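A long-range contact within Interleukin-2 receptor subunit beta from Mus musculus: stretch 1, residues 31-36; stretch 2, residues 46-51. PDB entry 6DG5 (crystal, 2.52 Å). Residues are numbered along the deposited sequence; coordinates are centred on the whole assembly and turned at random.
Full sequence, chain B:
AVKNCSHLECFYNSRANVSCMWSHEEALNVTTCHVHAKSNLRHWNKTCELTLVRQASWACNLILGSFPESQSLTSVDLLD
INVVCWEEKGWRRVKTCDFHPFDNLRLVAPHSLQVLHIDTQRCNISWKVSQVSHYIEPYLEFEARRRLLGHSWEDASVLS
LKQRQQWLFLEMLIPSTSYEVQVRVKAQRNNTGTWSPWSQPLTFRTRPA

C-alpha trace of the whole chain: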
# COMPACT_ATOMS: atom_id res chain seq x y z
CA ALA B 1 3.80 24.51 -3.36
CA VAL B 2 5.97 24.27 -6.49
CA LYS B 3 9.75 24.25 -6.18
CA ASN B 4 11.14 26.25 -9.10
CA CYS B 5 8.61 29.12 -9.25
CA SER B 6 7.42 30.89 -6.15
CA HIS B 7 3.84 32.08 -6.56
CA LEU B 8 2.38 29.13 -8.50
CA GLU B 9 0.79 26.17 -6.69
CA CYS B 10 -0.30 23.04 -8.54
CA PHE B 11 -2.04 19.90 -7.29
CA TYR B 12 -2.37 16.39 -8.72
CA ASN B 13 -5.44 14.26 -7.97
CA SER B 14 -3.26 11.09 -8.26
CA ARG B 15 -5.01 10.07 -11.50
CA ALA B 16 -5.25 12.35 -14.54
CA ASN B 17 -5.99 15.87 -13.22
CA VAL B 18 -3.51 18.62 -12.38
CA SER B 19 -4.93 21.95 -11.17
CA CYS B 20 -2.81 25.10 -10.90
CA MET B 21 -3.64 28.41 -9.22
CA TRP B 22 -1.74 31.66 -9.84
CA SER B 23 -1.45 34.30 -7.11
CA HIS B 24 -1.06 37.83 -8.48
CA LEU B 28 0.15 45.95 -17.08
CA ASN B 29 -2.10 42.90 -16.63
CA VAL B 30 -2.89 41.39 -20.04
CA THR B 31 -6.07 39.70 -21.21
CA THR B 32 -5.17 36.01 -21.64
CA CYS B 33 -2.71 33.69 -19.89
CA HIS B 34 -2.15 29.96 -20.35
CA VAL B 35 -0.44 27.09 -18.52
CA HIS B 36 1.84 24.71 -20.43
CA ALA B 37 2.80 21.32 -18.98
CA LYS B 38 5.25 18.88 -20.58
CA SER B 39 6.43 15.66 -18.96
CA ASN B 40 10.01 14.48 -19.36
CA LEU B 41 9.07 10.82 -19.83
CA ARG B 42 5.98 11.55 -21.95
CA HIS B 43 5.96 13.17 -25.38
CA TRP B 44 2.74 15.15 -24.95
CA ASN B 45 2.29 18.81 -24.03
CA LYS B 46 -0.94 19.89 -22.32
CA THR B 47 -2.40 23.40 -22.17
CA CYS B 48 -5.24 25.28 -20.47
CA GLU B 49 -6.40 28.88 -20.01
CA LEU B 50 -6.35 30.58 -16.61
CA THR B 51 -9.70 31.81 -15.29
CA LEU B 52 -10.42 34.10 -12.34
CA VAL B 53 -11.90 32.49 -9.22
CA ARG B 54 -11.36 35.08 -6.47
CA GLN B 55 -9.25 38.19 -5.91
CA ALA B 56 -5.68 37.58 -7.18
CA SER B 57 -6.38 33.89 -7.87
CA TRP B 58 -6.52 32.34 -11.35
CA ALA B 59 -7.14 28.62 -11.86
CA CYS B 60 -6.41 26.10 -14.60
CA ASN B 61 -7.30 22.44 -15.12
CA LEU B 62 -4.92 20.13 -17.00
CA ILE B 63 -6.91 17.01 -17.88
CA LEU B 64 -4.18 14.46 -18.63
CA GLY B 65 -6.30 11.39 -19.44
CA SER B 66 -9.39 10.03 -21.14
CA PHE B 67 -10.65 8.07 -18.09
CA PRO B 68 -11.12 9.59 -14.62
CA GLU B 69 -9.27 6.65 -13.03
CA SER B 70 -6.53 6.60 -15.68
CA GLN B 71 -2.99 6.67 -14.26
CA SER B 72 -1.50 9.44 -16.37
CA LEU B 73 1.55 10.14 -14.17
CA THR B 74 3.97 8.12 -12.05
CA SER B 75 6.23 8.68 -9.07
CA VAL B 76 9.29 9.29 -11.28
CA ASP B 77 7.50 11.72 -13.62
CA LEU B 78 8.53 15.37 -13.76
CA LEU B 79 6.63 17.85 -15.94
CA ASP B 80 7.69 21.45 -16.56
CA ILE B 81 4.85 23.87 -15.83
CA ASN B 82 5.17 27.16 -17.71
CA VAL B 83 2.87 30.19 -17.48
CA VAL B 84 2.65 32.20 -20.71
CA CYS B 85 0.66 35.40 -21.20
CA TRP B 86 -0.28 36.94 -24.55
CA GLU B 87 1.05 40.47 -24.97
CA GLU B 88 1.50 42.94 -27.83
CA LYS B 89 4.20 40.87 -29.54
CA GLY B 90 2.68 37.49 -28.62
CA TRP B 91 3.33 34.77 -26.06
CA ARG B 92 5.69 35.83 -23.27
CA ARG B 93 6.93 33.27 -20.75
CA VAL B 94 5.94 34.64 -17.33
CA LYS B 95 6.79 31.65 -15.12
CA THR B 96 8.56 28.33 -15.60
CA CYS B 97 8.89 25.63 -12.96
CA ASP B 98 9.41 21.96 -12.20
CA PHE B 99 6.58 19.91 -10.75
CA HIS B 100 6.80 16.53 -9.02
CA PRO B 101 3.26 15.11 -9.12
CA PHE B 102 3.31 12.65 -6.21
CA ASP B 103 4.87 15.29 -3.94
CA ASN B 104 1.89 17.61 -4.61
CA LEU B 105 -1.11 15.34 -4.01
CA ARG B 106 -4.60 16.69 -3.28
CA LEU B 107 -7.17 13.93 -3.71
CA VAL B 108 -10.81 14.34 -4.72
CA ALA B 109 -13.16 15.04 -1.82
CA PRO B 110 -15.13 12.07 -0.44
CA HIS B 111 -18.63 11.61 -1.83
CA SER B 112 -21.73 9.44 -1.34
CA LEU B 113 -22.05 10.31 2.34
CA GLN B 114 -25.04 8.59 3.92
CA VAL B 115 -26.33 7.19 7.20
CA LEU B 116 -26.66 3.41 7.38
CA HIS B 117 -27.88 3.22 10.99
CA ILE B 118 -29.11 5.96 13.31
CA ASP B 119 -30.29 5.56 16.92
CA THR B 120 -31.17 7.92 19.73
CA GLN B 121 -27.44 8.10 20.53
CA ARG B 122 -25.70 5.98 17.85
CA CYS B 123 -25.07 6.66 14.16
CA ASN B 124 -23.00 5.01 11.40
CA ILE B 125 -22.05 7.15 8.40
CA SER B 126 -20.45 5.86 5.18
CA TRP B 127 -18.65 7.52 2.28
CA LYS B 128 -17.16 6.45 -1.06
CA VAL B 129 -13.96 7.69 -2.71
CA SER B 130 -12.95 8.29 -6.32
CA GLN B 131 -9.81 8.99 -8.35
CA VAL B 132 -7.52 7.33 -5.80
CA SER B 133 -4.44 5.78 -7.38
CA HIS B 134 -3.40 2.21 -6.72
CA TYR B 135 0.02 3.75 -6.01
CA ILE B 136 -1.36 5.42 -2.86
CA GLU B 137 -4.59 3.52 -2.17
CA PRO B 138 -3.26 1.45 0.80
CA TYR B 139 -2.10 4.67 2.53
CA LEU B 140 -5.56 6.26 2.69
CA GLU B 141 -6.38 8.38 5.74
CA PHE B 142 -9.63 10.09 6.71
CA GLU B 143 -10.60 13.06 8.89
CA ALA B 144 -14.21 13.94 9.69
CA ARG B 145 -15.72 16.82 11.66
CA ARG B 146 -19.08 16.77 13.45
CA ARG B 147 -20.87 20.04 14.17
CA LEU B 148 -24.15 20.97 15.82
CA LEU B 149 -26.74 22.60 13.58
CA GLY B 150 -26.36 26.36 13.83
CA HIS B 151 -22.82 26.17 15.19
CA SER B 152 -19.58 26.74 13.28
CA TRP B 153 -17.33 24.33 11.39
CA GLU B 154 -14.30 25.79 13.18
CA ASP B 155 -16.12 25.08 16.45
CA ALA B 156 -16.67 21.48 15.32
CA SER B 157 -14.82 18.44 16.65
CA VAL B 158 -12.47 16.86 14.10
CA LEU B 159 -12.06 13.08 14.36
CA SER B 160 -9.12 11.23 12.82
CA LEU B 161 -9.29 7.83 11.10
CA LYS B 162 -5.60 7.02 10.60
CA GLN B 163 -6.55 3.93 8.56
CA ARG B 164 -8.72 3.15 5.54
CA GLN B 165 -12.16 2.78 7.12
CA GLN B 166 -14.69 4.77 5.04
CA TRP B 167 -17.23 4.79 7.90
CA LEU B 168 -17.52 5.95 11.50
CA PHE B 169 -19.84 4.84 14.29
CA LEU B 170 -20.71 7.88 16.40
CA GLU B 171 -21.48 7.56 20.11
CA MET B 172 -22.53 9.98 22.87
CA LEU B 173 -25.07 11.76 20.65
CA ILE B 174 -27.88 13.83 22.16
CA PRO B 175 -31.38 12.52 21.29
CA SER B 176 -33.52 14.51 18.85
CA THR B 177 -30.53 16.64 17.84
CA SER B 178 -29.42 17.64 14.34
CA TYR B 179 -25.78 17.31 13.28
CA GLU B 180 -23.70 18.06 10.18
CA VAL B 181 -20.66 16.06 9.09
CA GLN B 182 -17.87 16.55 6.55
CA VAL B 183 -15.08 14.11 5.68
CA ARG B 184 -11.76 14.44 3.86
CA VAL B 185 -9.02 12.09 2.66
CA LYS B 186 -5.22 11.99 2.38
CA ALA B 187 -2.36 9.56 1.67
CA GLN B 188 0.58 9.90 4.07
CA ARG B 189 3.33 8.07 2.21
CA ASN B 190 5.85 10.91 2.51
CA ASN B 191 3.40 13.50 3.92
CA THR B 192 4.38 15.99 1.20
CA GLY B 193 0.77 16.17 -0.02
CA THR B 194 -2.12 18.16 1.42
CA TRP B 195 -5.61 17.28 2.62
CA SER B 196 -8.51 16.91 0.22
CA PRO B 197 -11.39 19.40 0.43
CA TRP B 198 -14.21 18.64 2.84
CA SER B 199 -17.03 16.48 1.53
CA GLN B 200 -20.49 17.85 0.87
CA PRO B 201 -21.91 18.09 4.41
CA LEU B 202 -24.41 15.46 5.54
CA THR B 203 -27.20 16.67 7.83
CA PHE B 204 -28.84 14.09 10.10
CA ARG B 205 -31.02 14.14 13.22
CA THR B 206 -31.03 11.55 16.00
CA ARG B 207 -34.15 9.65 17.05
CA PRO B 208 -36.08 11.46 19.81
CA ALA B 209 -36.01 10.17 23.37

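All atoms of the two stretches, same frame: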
# COMPACT_ATOMS: atom_id res chain seq x y z
N THR B 31 -4.73 40.28 -21.15
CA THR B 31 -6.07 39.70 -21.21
C THR B 31 -6.06 38.19 -20.98
O THR B 31 -6.88 37.67 -20.21
CB THR B 31 -6.72 40.02 -22.56
OG1 THR B 31 -5.80 39.73 -23.62
CG2 THR B 31 -7.11 41.49 -22.62
N THR B 32 -5.16 37.47 -21.64
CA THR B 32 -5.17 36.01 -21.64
C THR B 32 -3.82 35.47 -21.17
O THR B 32 -2.77 36.00 -21.53
CB THR B 32 -5.53 35.47 -23.03
OG1 THR B 32 -6.87 34.97 -23.02
CG2 THR B 32 -4.58 34.36 -23.46
N CYS B 33 -3.88 34.41 -20.36
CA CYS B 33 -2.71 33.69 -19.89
C CYS B 33 -3.01 32.20 -19.90
O CYS B 33 -4.13 31.78 -19.59
CB CYS B 33 -2.30 34.12 -18.48
SG CYS B 33 -1.73 35.83 -18.30
N HIS B 34 -2.00 31.40 -20.23
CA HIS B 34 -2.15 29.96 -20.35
C HIS B 34 -1.11 29.24 -19.50
O HIS B 34 -0.14 29.84 -19.04
CB HIS B 34 -2.05 29.50 -21.81
CG HIS B 34 -3.29 29.74 -22.62
ND1 HIS B 34 -3.92 30.96 -22.67
CD2 HIS B 34 -4.01 28.91 -23.40
CE1 HIS B 34 -4.98 30.87 -23.45
NE2 HIS B 34 -5.06 29.64 -23.91
N VAL B 35 -1.33 27.95 -19.30
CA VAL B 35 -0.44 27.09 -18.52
C VAL B 35 -0.02 25.92 -19.40
O VAL B 35 -0.86 25.15 -19.85
CB VAL B 35 -1.10 26.59 -17.23
CG1 VAL B 35 -0.23 25.54 -16.56
CG2 VAL B 35 -1.37 27.75 -16.28
N HIS B 36 1.29 25.80 -19.64
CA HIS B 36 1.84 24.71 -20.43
C HIS B 36 2.50 23.69 -19.51
O HIS B 36 3.24 24.06 -18.60
CB HIS B 36 2.86 25.24 -21.44
CG HIS B 36 2.25 25.87 -22.65
ND1 HIS B 36 1.30 26.86 -22.57
CD2 HIS B 36 2.46 25.65 -23.97
CE1 HIS B 36 0.94 27.23 -23.79
NE2 HIS B 36 1.63 26.51 -24.65
N LYS B 46 0.44 19.52 -22.63
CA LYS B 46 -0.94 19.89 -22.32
C LYS B 46 -1.04 21.38 -21.97
O LYS B 46 -0.12 21.97 -21.41
CB LYS B 46 -1.47 19.05 -21.16
CG LYS B 46 -1.61 17.57 -21.50
CD LYS B 46 -2.78 17.33 -22.43
CE LYS B 46 -2.55 16.12 -23.33
NZ LYS B 46 -2.30 14.87 -22.56
N THR B 47 -2.19 21.97 -22.31
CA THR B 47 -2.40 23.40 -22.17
C THR B 47 -3.81 23.68 -21.65
O THR B 47 -4.74 22.90 -21.87
CB THR B 47 -2.20 24.14 -23.50
OG1 THR B 47 -2.97 23.51 -24.52
CG2 THR B 47 -0.73 24.14 -23.90
N CYS B 48 -3.95 24.81 -20.96
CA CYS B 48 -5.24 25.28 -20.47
C CYS B 48 -5.16 26.79 -20.28
O CYS B 48 -4.06 27.36 -20.19
CB CYS B 48 -5.63 24.60 -19.15
SG CYS B 48 -4.44 24.90 -17.82
N GLU B 49 -6.32 27.43 -20.20
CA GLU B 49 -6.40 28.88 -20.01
C GLU B 49 -6.77 29.20 -18.57
O GLU B 49 -7.68 28.58 -18.00
CB GLU B 49 -7.43 29.50 -20.96
CG GLU B 49 -7.50 31.02 -20.86
CD GLU B 49 -8.69 31.60 -21.60
OE1 GLU B 49 -9.60 30.82 -21.97
OE2 GLU B 49 -8.72 32.83 -21.81
N LEU B 50 -6.07 30.18 -17.99
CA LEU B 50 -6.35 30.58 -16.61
C LEU B 50 -7.63 31.39 -16.54
O LEU B 50 -7.89 32.25 -17.39
CB LEU B 50 -5.18 31.39 -16.06
CG LEU B 50 -3.91 30.61 -15.71
CD1 LEU B 50 -2.73 31.56 -15.61
CD2 LEU B 50 -4.10 29.86 -14.40
N THR B 51 -8.43 31.13 -15.51
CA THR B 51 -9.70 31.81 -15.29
C THR B 51 -9.76 32.31 -13.85
O THR B 51 -9.28 31.64 -12.94
CB THR B 51 -10.89 30.90 -15.59
OG1 THR B 51 -10.66 30.20 -16.82
CG2 THR B 51 -12.17 31.71 -15.71

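Two segments of the chain run in opposite directions here, their N-to-C axes inclined at 156° and approaching to 4.7 Å, and backbone hydrogen bonds join them, with side chains packing around these. The firmest links are two hydrogen bonds. The amide of Leu-50 donates to the carbonyl of Cys-33, N to O 3.0 Å, with an angle at the hydrogen of 171°, close to ideal. The amide of Val-35 donates to the carbonyl of Cys-48, N to O 2.9 Å and 158°. The return bond of the Val-35 and Cys-48 pair, from Cys-48 N to Val-35 O, is longer at 3.3 Å and bent to 140°.

The carbonyl oxygens also receive CA-H groups, as is common between antiparallel strands. Cys-48 O, already the acceptor for Val-35 N, lies 3.2 Å from His-34 CA, although the angle at that hydrogen is only 123°. Val-35 O, whose amide partner is poorly placed, is approached by Thr-47 CA at 3.3 Å with a straighter angle of 157°. Farther along, the oxygen of Lys-46 receives no amide hydrogen bond from the other stretch; its contact there is His-36 CA, 3.5 Å from Lys-46 O. These CA-H contacts supplement the amide bonds and are individually weaker than a good one.

The side chains of His-34, His-36, Thr-47 and Glu-49 share one face of the sheet. His-34 and Glu-49 form a non-hydrogen-bonded pair, with CA atoms 4.4 Å apart, which brings their side chains close together. Glu-49 CB sits over one face of the His-34 ring, 3.9 Å from its centroid, so the aliphatic root of an acidic residue serves as packing surface. The extended side chain, with chi1 and chi2 both t, carries the carboxylate on to Thr-32, whose OG1 donates a weak hydrogen bond to Glu-49 OE2 at 3.1 Å. Glutamate suits this exposed position because its methylenes can cover a ring while its charged end remains near polar groups and solvent. The next pair repeats the motif: Thr-47 CG2 lies 3.4 Å from the centroid of the His-36 ring and only 6° off the ring normal. Threonine suits the place by offering a methyl to the flat ring, and its beta-branched shape is at home in extended backbone.

Val-35 and Cys-48 point to the other face, where the contacts are apolar. Val-35 CB is 3.8 Å from Cys-48 SG, and Val-35 CG2 lies 3.9 Å from Leu-50 CG. Leu-50 also reaches the other cysteine, with its CD1 3.9 Å from Cys-33 CB. The buried valine and leucine have no side-chain polar groups to satisfy, while their amides are both spent on carbonyls across the gap; this is an economical way to bury backbone. Both cysteines are covalently bonded elsewhere in the structure, so each packs against its neighbour here with its sulfur already committed.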